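Local coordinates for orotidine 5'-phosphate decarboxylase (Pyrococcus horikoshii, PDB 2CZD), which probably catalyses the decarboxylation of orotidine 5'-monophosphate to UMP, the last step of de novo UMP biosynthesis, and works as a homodimer, at residues Ile2-Asp7 with Asp23-Ile28; Met104-Ser109 with Pro119-Phe124; Val127-Glu132 with Asp151-Gly156. All coordinates share one frame; numbering follows the deposited sequence.

Interaction 1 of 3, residues Ile2-Asp7 with Asp23-Ile28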
loop_
_atom_site.group_PDB
_atom_site.type_symbol
_atom_site.label_atom_id
_atom_site.label_comp_id
_atom_site.label_asym_id
_atom_site.label_seq_id
_atom_site.Cartn_x
_atom_site.Cartn_y
_atom_site.Cartn_z
ATOM N N ILE B 2 -3.867 1.485 -24.725
ATOM C CA ILE B 2 -4.783 1.568 -23.603
ATOM C C ILE B 2 -4.484 0.582 -22.489
ATOM O O ILE B 2 -4.223 -0.581 -22.752
ATOM C CB ILE B 2 -6.237 1.303 -24.103
ATOM C CG1 ILE B 2 -6.612 2.355 -25.132
ATOM C CG2 ILE B 2 -7.230 1.254 -22.934
ATOM C CD1 ILE B 2 -7.935 2.046 -25.838
ATOM N N VAL B 3 -4.514 1.076 -21.251
ATOM C CA VAL B 3 -4.356 0.233 -20.074
ATOM C C VAL B 3 -5.749 0.182 -19.471
ATOM O O VAL B 3 -6.298 1.201 -19.098
ATOM C CB VAL B 3 -3.389 0.838 -19.036
ATOM C CG1 VAL B 3 -3.453 0.007 -17.738
ATOM C CG2 VAL B 3 -1.956 0.828 -19.616
ATOM N N LEU B 4 -6.328 -1.012 -19.401
ATOM C CA LEU B 4 -7.669 -1.160 -18.839
ATOM C C LEU B 4 -7.601 -1.351 -17.328
ATOM O O LEU B 4 -7.021 -2.336 -16.863
ATOM C CB LEU B 4 -8.375 -2.376 -19.460
ATOM C CG LEU B 4 -9.740 -2.690 -18.837
ATOM C CD1 LEU B 4 -10.711 -1.554 -19.116
ATOM C CD2 LEU B 4 -10.279 -4.002 -19.435
ATOM N N ALA B 5 -8.170 -0.402 -16.586
ATOM C CA ALA B 5 -8.247 -0.495 -15.118
ATOM C C ALA B 5 -9.453 -1.415 -14.912
ATOM O O ALA B 5 -10.623 -0.973 -14.941
ATOM C CB ALA B 5 -8.492 0.877 -14.508
ATOM N N LEU B 6 -9.152 -2.700 -14.725
ATOM C CA LEU B 6 -10.175 -3.741 -14.614
ATOM C C LEU B 6 -10.744 -3.836 -13.211
ATOM O O LEU B 6 -10.544 -4.832 -12.486
ATOM C CB LEU B 6 -9.586 -5.079 -15.047
ATOM C CG LEU B 6 -10.591 -6.223 -15.225
ATOM C CD1 LEU B 6 -11.563 -5.858 -16.343
ATOM C CD2 LEU B 6 -9.843 -7.497 -15.566
ATOM N N ASP B 7 -11.480 -2.796 -12.858
ATOM C CA ASP B 7 -12.050 -2.687 -11.528
ATOM C C ASP B 7 -13.448 -3.289 -11.474
ATOM O O ASP B 7 -14.424 -2.627 -11.135
ATOM C CB ASP B 7 -12.039 -1.220 -11.096
ATOM C CG ASP B 7 -10.627 -0.643 -11.014
ATOM O OD1 ASP B 7 -9.660 -1.433 -10.940
ATOM O OD2 ASP B 7 -10.484 0.600 -11.007
ATOM N N ASP B 23 -8.201 -7.269 -27.981
ATOM C CA ASP B 23 -7.723 -6.732 -29.250
ATOM C C ASP B 23 -7.378 -5.246 -29.231
ATOM O O ASP B 23 -6.531 -4.785 -30.005
ATOM C CB ASP B 23 -8.759 -6.990 -30.358
ATOM C CG ASP B 23 -8.855 -8.466 -30.745
ATOM O OD1 ASP B 23 -9.744 -8.810 -31.548
ATOM O OD2 ASP B 23 -8.048 -9.286 -30.257
ATOM N N TYR B 24 -8.016 -4.500 -28.334
ATOM C CA TYR B 24 -7.783 -3.071 -28.288
ATOM C C TYR B 24 -7.086 -2.503 -27.067
ATOM O O TYR B 24 -7.095 -1.292 -26.892
ATOM C CB TYR B 24 -9.107 -2.328 -28.493
ATOM C CG TYR B 24 -9.781 -2.701 -29.789
ATOM C CD1 TYR B 24 -10.842 -3.596 -29.806
ATOM C CD2 TYR B 24 -9.327 -2.191 -30.999
ATOM C CE1 TYR B 24 -11.443 -3.979 -31.004
ATOM C CE2 TYR B 24 -9.918 -2.569 -32.207
ATOM C CZ TYR B 24 -10.977 -3.462 -32.199
ATOM O OH TYR B 24 -11.570 -3.844 -33.390
ATOM N N ILE B 25 -6.478 -3.357 -26.242
ATOM C CA ILE B 25 -5.773 -2.879 -25.048
ATOM C C ILE B 25 -4.366 -3.470 -24.999
ATOM O O ILE B 25 -4.105 -4.532 -25.575
ATOM C CB ILE B 25 -6.536 -3.240 -23.753
ATOM C CG1 ILE B 25 -6.650 -4.756 -23.612
ATOM C CG2 ILE B 25 -7.948 -2.650 -23.802
ATOM C CD1 ILE B 25 -7.074 -5.193 -22.200
ATOM N N SER B 26 -3.464 -2.765 -24.331
ATOM C CA SER B 26 -2.083 -3.215 -24.212
ATOM C C SER B 26 -1.761 -3.847 -22.867
ATOM O O SER B 26 -0.828 -4.670 -22.760
ATOM C CB SER B 26 -1.138 -2.047 -24.460
ATOM O OG SER B 26 -1.357 -1.526 -25.758
ATOM N N MET B 27 -2.514 -3.465 -21.837
ATOM C CA MET B 27 -2.303 -4.020 -20.499
ATOM C C MET B 27 -3.581 -3.968 -19.689
ATOM O O MET B 27 -4.475 -3.182 -19.977
ATOM C CB MET B 27 -1.235 -3.224 -19.743
ATOM C CG MET B 27 0.114 -3.212 -20.431
ATOM S SD MET B 27 1.355 -2.503 -19.356
ATOM C CE MET B 27 2.652 -2.056 -20.556
ATOM N N ILE B 28 -3.637 -4.808 -18.659
ATOM C CA ILE B 28 -4.752 -4.849 -17.731
ATOM C C ILE B 28 -4.144 -4.420 -16.403
ATOM O O ILE B 28 -3.071 -4.903 -16.021
ATOM C CB ILE B 28 -5.300 -6.273 -17.565
ATOM C CG1 ILE B 28 -5.863 -6.762 -18.902
ATOM C CG2 ILE B 28 -6.355 -6.298 -16.474
ATOM C CD1 ILE B 28 -6.136 -8.264 -18.928
HETATM O O HOH W 1 -4.500 -0.233 -26.959
#
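Leu6 and Ile28 pack side by side, pointing the same way, with Leu6 CB 3.7 Å from Ile28 CG2 and Leu6 CD2 touching the same methyl. This packing lies just past the end of strand 2-5, beside its pairing with strand 27-31; the two are the first neighbours in the parallel sheet of a TIM barrel, joined by helix 11-21 in a right-handed beta-alpha-beta crossover. Ala14 and Ala18 of that helix close over the Leu6 and Ile28 side chains. On the other face of the sheet Val3 CG2 rests against Met27 CB, near Tyr181 of strand 181-184. Leu4 N donates to Met27 O at 2.9 Å. Buried Ile2 is packed as well: its CD1 reaches to 3.6 Å from Tyr24 O, and it crosses Ile25 at about a right angle, their CG2 methyls 4.1 Å apart. Ile25 holds CG1 between its backbone N and carbonyl carbon (chi1 62°), and chi2 of 166° then extends CD1, which lies 4.1 Å from Leu4 CB.

The looser side is the partly exposed run from Tyr24 to Ser26. Ile2 O takes a bond of 2.8 Å from Ser26 N and a weak one from Met27 N, and a water bridges the two backbones, accepting from Ile2 N and donating to Tyr24 O. Direct backbone bonds and apolar side chains thus hold the inner part, while beside Tyr24 the backbones are joined through water.

Interaction 2 of 3, residues Met104-Ser109 with Pro119-Phe124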
loop_
_atom_site.group_PDB
_atom_site.type_symbol
_atom_site.label_atom_id
_atom_site.label_comp_id
_atom_site.label_asym_id
_atom_site.label_seq_id
_atom_site.Cartn_x
_atom_site.Cartn_y
_atom_site.Cartn_z
ATOM N N MET B 104 6.579 4.072 -11.178
ATOM C CA MET B 104 6.663 4.893 -9.967
ATOM C C MET B 104 5.651 6.013 -9.863
ATOM O O MET B 104 5.312 6.642 -10.843
ATOM C CB MET B 104 8.080 5.486 -9.845
ATOM C CG MET B 104 9.146 4.421 -9.631
ATOM S SD MET B 104 10.847 5.076 -9.733
ATOM C CE MET B 104 10.885 6.225 -8.313
ATOM N N VAL B 105 5.188 6.271 -8.639
ATOM C CA VAL B 105 4.238 7.345 -8.393
ATOM C C VAL B 105 5.026 8.607 -8.083
ATOM O O VAL B 105 5.791 8.655 -7.097
ATOM C CB VAL B 105 3.339 7.064 -7.156
ATOM C CG1 VAL B 105 2.462 8.297 -6.855
ATOM C CG2 VAL B 105 2.491 5.818 -7.383
ATOM N N VAL B 106 4.835 9.625 -8.916
ATOM C CA VAL B 106 5.511 10.895 -8.707
ATOM C C VAL B 106 4.545 12.049 -8.475
ATOM O O VAL B 106 4.948 13.130 -8.053
ATOM C CB VAL B 106 6.442 11.240 -9.901
ATOM C CG1 VAL B 106 7.421 10.104 -10.128
ATOM C CG2 VAL B 106 5.625 11.538 -11.168
ATOM N N GLU B 107 3.270 11.816 -8.744
ATOM C CA GLU B 107 2.247 12.844 -8.581
ATOM C C GLU B 107 0.903 12.123 -8.483
ATOM O O GLU B 107 0.702 11.101 -9.145
ATOM C CB GLU B 107 2.258 13.766 -9.807
ATOM C CG GLU B 107 1.304 14.947 -9.693
ATOM C CD GLU B 107 1.439 15.917 -10.858
ATOM O OE1 GLU B 107 2.568 16.371 -11.131
ATOM O OE2 GLU B 107 0.416 16.236 -11.484
ATOM N N MET B 108 -0.009 12.640 -7.657
ATOM C CA MET B 108 -1.318 12.007 -7.532
ATOM C C MET B 108 -2.471 12.928 -7.905
ATOM O O MET B 108 -2.307 14.151 -7.980
ATOM C CB MET B 108 -1.482 11.397 -6.142
ATOM C CG MET B 108 -0.695 10.107 -6.058
ATOM S SD MET B 108 -0.810 9.296 -4.454
ATOM C CE MET B 108 -2.336 8.353 -4.665
ATOM N N SER B 109 -3.632 12.316 -8.137
ATOM C CA SER B 109 -4.830 12.999 -8.629
ATOM C C SER B 109 -5.844 13.582 -7.656
ATOM O O SER B 109 -6.600 14.490 -8.010
ATOM C CB SER B 109 -5.585 12.047 -9.579
ATOM O OG SER B 109 -4.685 11.248 -10.340
ATOM N N PRO B 119 3.768 18.612 -3.965
ATOM C CA PRO B 119 4.786 19.656 -3.808
ATOM C C PRO B 119 6.183 19.045 -4.027
ATOM O O PRO B 119 7.143 19.757 -4.325
ATOM C CB PRO B 119 4.581 20.115 -2.365
ATOM C CG PRO B 119 3.090 20.029 -2.223
ATOM C CD PRO B 119 2.795 18.665 -2.857
ATOM N N LEU B 120 6.291 17.728 -3.879
ATOM C CA LEU B 120 7.564 17.037 -4.062
ATOM C C LEU B 120 7.741 16.393 -5.444
ATOM O O LEU B 120 8.761 15.763 -5.697
ATOM C CB LEU B 120 7.733 15.947 -2.990
ATOM C CG LEU B 120 8.183 16.421 -1.598
ATOM C CD1 LEU B 120 7.981 15.321 -0.564
ATOM C CD2 LEU B 120 9.654 16.819 -1.659
ATOM N N THR B 121 6.762 16.543 -6.331
ATOM C CA THR B 121 6.855 15.916 -7.641
ATOM C C THR B 121 8.161 16.183 -8.384
ATOM O O THR B 121 8.723 15.280 -8.996
ATOM C CB THR B 121 5.654 16.326 -8.530
ATOM O OG1 THR B 121 4.452 15.783 -7.972
ATOM C CG2 THR B 121 5.828 15.827 -9.958
ATOM N N ASP B 122 8.645 17.414 -8.369
ATOM C CA ASP B 122 9.900 17.650 -9.078
ATOM C C ASP B 122 11.006 16.742 -8.535
ATOM O O ASP B 122 11.815 16.189 -9.289
ATOM C CB ASP B 122 10.330 19.109 -8.932
ATOM C CG ASP B 122 9.496 20.049 -9.767
ATOM O OD1 ASP B 122 8.666 19.580 -10.582
ATOM O OD2 ASP B 122 9.685 21.275 -9.609
ATOM N N ARG B 123 11.032 16.571 -7.218
ATOM C CA ARG B 123 12.062 15.734 -6.619
ATOM C C ARG B 123 11.817 14.260 -6.916
ATOM O O ARG B 123 12.759 13.499 -7.104
ATOM C CB ARG B 123 12.131 15.977 -5.114
ATOM C CG ARG B 123 12.539 17.411 -4.792
ATOM C CD ARG B 123 12.763 17.599 -3.319
ATOM N NE ARG B 123 13.908 16.823 -2.858
ATOM C CZ ARG B 123 14.088 16.452 -1.597
ATOM N NH1 ARG B 123 13.196 16.789 -0.686
ATOM N NH2 ARG B 123 15.162 15.751 -1.259
ATOM N N PHE B 124 10.548 13.856 -6.940
ATOM C CA PHE B 124 10.243 12.464 -7.239
ATOM C C PHE B 124 10.610 12.146 -8.690
ATOM O O PHE B 124 11.021 11.022 -9.003
ATOM C CB PHE B 124 8.758 12.158 -6.984
ATOM C CG PHE B 124 8.359 12.242 -5.531
ATOM C CD1 PHE B 124 9.291 12.011 -4.524
ATOM C CD2 PHE B 124 7.030 12.487 -5.180
ATOM C CE1 PHE B 124 8.910 12.014 -3.177
ATOM C CE2 PHE B 124 6.635 12.497 -3.831
ATOM C CZ PHE B 124 7.576 12.258 -2.837
HETATM O O HOH W 2 2.911 18.123 -8.838
#
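Val106 and Thr121 meet through a hydrogen bond from Thr121 OG1 to Val106 O, 2.7 Å long, lying in the carbonyl plane and on a lone pair. The contact belongs to a beta-alpha unit of the TIM barrel: the chain leaving strand 101-105 is met by the first turn of helix 121-131, which leads on to strand 135-137. Thr121 OG1 stands anti to its own carbonyl carbon (chi1 -66°), turned toward the chain that follows strand 101-105, while CG2 lies 3.5 Å from Glu107 OE1.

A water donates to Thr121 OG1 and, weakly, to Glu107 OE1. A valine at Thr121 would probably leave Val106 O without its hydroxyl donor and the bridging water without one of its acceptors. The carboxylate has a stronger partner in Arg145, with which OE1 forms a salt bridge, so the buried acid is likely to be stabilised as the anion. Its aliphatic part crosses the threonine obliquely, bringing Glu107 CB to 3.5 Å from Thr121 OG1.

One turn on, Phe124 slides past Val106 in the opposite direction, and their CB atoms come within 3.8 Å. Val106 CG1 touches Phe124 O and CB. Leu120 CB sits over one face of the ring, offset toward the rim, and Phe116 of the second subunit makes an edge-to-face contact with Phe124, tying this corner to the dimer interface. At the ring's edge, in its plane, Val106 O lies 3.6 Å from Phe124 CD2.

Interaction 3 of 3, residues Val127-Glu132 with Asp151-Gly156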
loop_
_atom_site.group_PDB
_atom_site.type_symbol
_atom_site.label_atom_id
_atom_site.label_comp_id
_atom_site.label_asym_id
_atom_site.label_seq_id
_atom_site.Cartn_x
_atom_site.Cartn_y
_atom_site.Cartn_z
ATOM N N VAL B 127 14.168 11.333 -8.737
ATOM C CA VAL B 127 14.435 9.967 -8.270
ATOM C C VAL B 127 14.107 8.974 -9.388
ATOM O O VAL B 127 14.861 8.037 -9.628
ATOM C CB VAL B 127 13.606 9.592 -7.003
ATOM C CG1 VAL B 127 13.911 8.164 -6.592
ATOM C CG2 VAL B 127 13.895 10.551 -5.855
ATOM N N ALA B 128 12.976 9.161 -10.067
ATOM C CA ALA B 128 12.631 8.272 -11.178
ATOM C C ALA B 128 13.727 8.343 -12.269
ATOM O O ALA B 128 14.069 7.345 -12.881
ATOM C CB ALA B 128 11.270 8.661 -11.765
ATOM N N ASN B 129 14.282 9.524 -12.515
ATOM C CA ASN B 129 15.329 9.616 -13.528
ATOM C C ASN B 129 16.558 8.791 -13.136
ATOM O O ASN B 129 17.239 8.233 -13.997
ATOM C CB ASN B 129 15.710 11.076 -13.752
ATOM C CG ASN B 129 14.652 11.830 -14.516
ATOM O OD1 ASN B 129 13.773 11.223 -15.141
ATOM N ND2 ASN B 129 14.737 13.153 -14.491
ATOM N N GLU B 130 16.831 8.699 -11.838
ATOM C CA GLU B 130 17.976 7.940 -11.350
ATOM C C GLU B 130 17.706 6.448 -11.467
ATOM O O GLU B 130 18.540 5.677 -11.954
ATOM C CB GLU B 130 18.243 8.249 -9.868
ATOM C CG GLU B 130 18.763 9.642 -9.532
ATOM C CD GLU B 130 19.006 9.826 -8.022
ATOM O OE1 GLU B 130 19.345 10.954 -7.611
ATOM O OE2 GLU B 130 18.861 8.848 -7.240
ATOM N N ILE B 131 16.518 6.042 -11.026
ATOM C CA ILE B 131 16.156 4.634 -11.012
ATOM C C ILE B 131 15.802 4.039 -12.371
ATOM O O ILE B 131 16.049 2.857 -12.619
ATOM C CB ILE B 131 15.003 4.409 -9.998
ATOM C CG1 ILE B 131 15.568 4.529 -8.573
ATOM C CG2 ILE B 131 14.355 3.031 -10.199
ATOM C CD1 ILE B 131 14.539 4.416 -7.476
ATOM N N GLU B 132 15.258 4.876 -13.256
ATOM C CA GLU B 132 14.831 4.457 -14.589
ATOM C C GLU B 132 13.824 3.290 -14.573
ATOM O O GLU B 132 14.101 2.189 -15.053
ATOM C CB GLU B 132 16.037 4.126 -15.491
ATOM C CG GLU B 132 16.964 5.309 -15.689
ATOM C CD GLU B 132 18.208 4.975 -16.515
ATOM O OE1 GLU B 132 19.020 5.894 -16.737
ATOM O OE2 GLU B 132 18.389 3.802 -16.921
ATOM N N ASP B 151 8.529 16.868 -19.686
ATOM C CA ASP B 151 9.642 17.798 -19.860
ATOM C C ASP B 151 10.746 17.610 -18.819
ATOM O O ASP B 151 11.860 18.104 -19.010
ATOM C CB ASP B 151 9.160 19.252 -19.777
ATOM C CG ASP B 151 8.258 19.650 -20.933
ATOM O OD1 ASP B 151 8.277 18.967 -21.978
ATOM O OD2 ASP B 151 7.537 20.665 -20.791
ATOM N N ARG B 152 10.442 16.917 -17.720
ATOM C CA ARG B 152 11.421 16.718 -16.655
ATOM C C ARG B 152 11.912 15.284 -16.545
ATOM O O ARG B 152 12.931 15.017 -15.902
ATOM C CB ARG B 152 10.803 17.150 -15.321
ATOM C CG ARG B 152 10.571 18.641 -15.267
ATOM C CD ARG B 152 9.602 19.061 -14.187
ATOM N NE ARG B 152 9.554 20.521 -14.157
ATOM C CZ ARG B 152 9.000 21.284 -15.099
ATOM N NH1 ARG B 152 9.036 22.609 -14.980
ATOM N NH2 ARG B 152 8.377 20.742 -16.145
ATOM N N LEU B 153 11.190 14.376 -17.193
ATOM C CA LEU B 153 11.476 12.949 -17.136
ATOM C C LEU B 153 12.420 12.444 -18.216
ATOM O O LEU B 153 12.269 12.776 -19.395
ATOM C CB LEU B 153 10.152 12.168 -17.210
ATOM C CG LEU B 153 10.154 10.651 -16.954
ATOM C CD1 LEU B 153 10.419 10.354 -15.473
ATOM C CD2 LEU B 153 8.773 10.092 -17.327
ATOM N N LYS B 154 13.397 11.630 -17.810
ATOM C CA LYS B 154 14.359 11.077 -18.764
ATOM C C LYS B 154 13.673 10.269 -19.877
ATOM O O LYS B 154 12.721 9.510 -19.644
ATOM C CB LYS B 154 15.360 10.179 -18.027
ATOM C CG LYS B 154 16.568 9.764 -18.848
ATOM C CD LYS B 154 17.333 8.656 -18.133
ATOM C CE LYS B 154 17.833 9.104 -16.789
ATOM N NZ LYS B 154 18.980 10.037 -16.914
ATOM N N GLU B 155 14.160 10.432 -21.105
ATOM C CA GLU B 155 13.593 9.687 -22.217
ATOM C C GLU B 155 13.851 8.215 -21.930
ATOM O O GLU B 155 14.846 7.845 -21.289
ATOM C CB GLU B 155 14.256 10.094 -23.538
ATOM C CG GLU B 155 15.761 9.878 -23.548
ATOM C CD GLU B 155 16.560 11.097 -23.115
ATOM O OE1 GLU B 155 16.068 11.925 -22.310
ATOM O OE2 GLU B 155 17.713 11.228 -23.583
ATOM N N GLY B 156 12.961 7.369 -22.407
ATOM C CA GLY B 156 13.116 5.965 -22.126
ATOM C C GLY B 156 12.150 5.573 -21.032
ATOM O O GLY B 156 11.788 4.406 -20.942
#
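Asn129 grips the backbone of the loop 151-156 with both ends of its amide. Its OD1 accepts from Lys154 N at 2.7 Å, almost straight at the hydrogen (170°), although the donor stands well above the carbonyl plane of the side chain. Its ND2 donates to Arg152 O at 3.0 Å, and here the acceptor lies in the amide plane, only 1° out of it. Two opposed bonds to the backbone on either side of Leu153 fix the flip of the amide: exchanging O and N would set donor against donor and acceptor against acceptor.

Within the TIM barrel, the contact ties the C-terminal end of the outer helix 121-131 to the loop between helix 144-150 and strand 158-161. Farther out, Lys154 bends back over that helix end. Its chi3 of -61° swings CE toward the helix, where CE lies 3.0 Å from Asn129 O and 3.4 Å from Glu132 OE1. Glu132, where the chain leaves the helix with positive phi, sets its CG and OE1 against Lys154 CD and CE. The ammonium NZ of Lys154 remains 4.1 Å from Glu132 OE1, too far for a salt bridge, so their attraction is probably loose.

Next to the amide, Leu153 CD1 packs 3.5 Å from Asn129 OD1 and 4.2 Å from Ala128 CB. Both Leu153 and Ala128 also touch Val136 of strand 135-137, while the guanidinium of Arg152 makes a cation-pi contact with Tyr148.

Interactions 2 and 3 share helix 121-131, one at its start and the other at its end, and their centres are about 12 Å apart. Met104 connects them: its CE lies 3.9 Å from Ala128 CA. Asp122 also approaches Arg152, with OD1 3.8 Å from CD. Interaction 1 lies across the chain's centre, about 24 Å from each of the others between centres, yet the barrel sheet carries both it and interaction 2. The segments of these two include substrate-binding residues, Asp7 and Ser109, which do not themselves touch the partner segment, and the side chain of Val105 comes within about 4 Å of that of Lys59, the proton donor. Interaction 3 lies away from these sites.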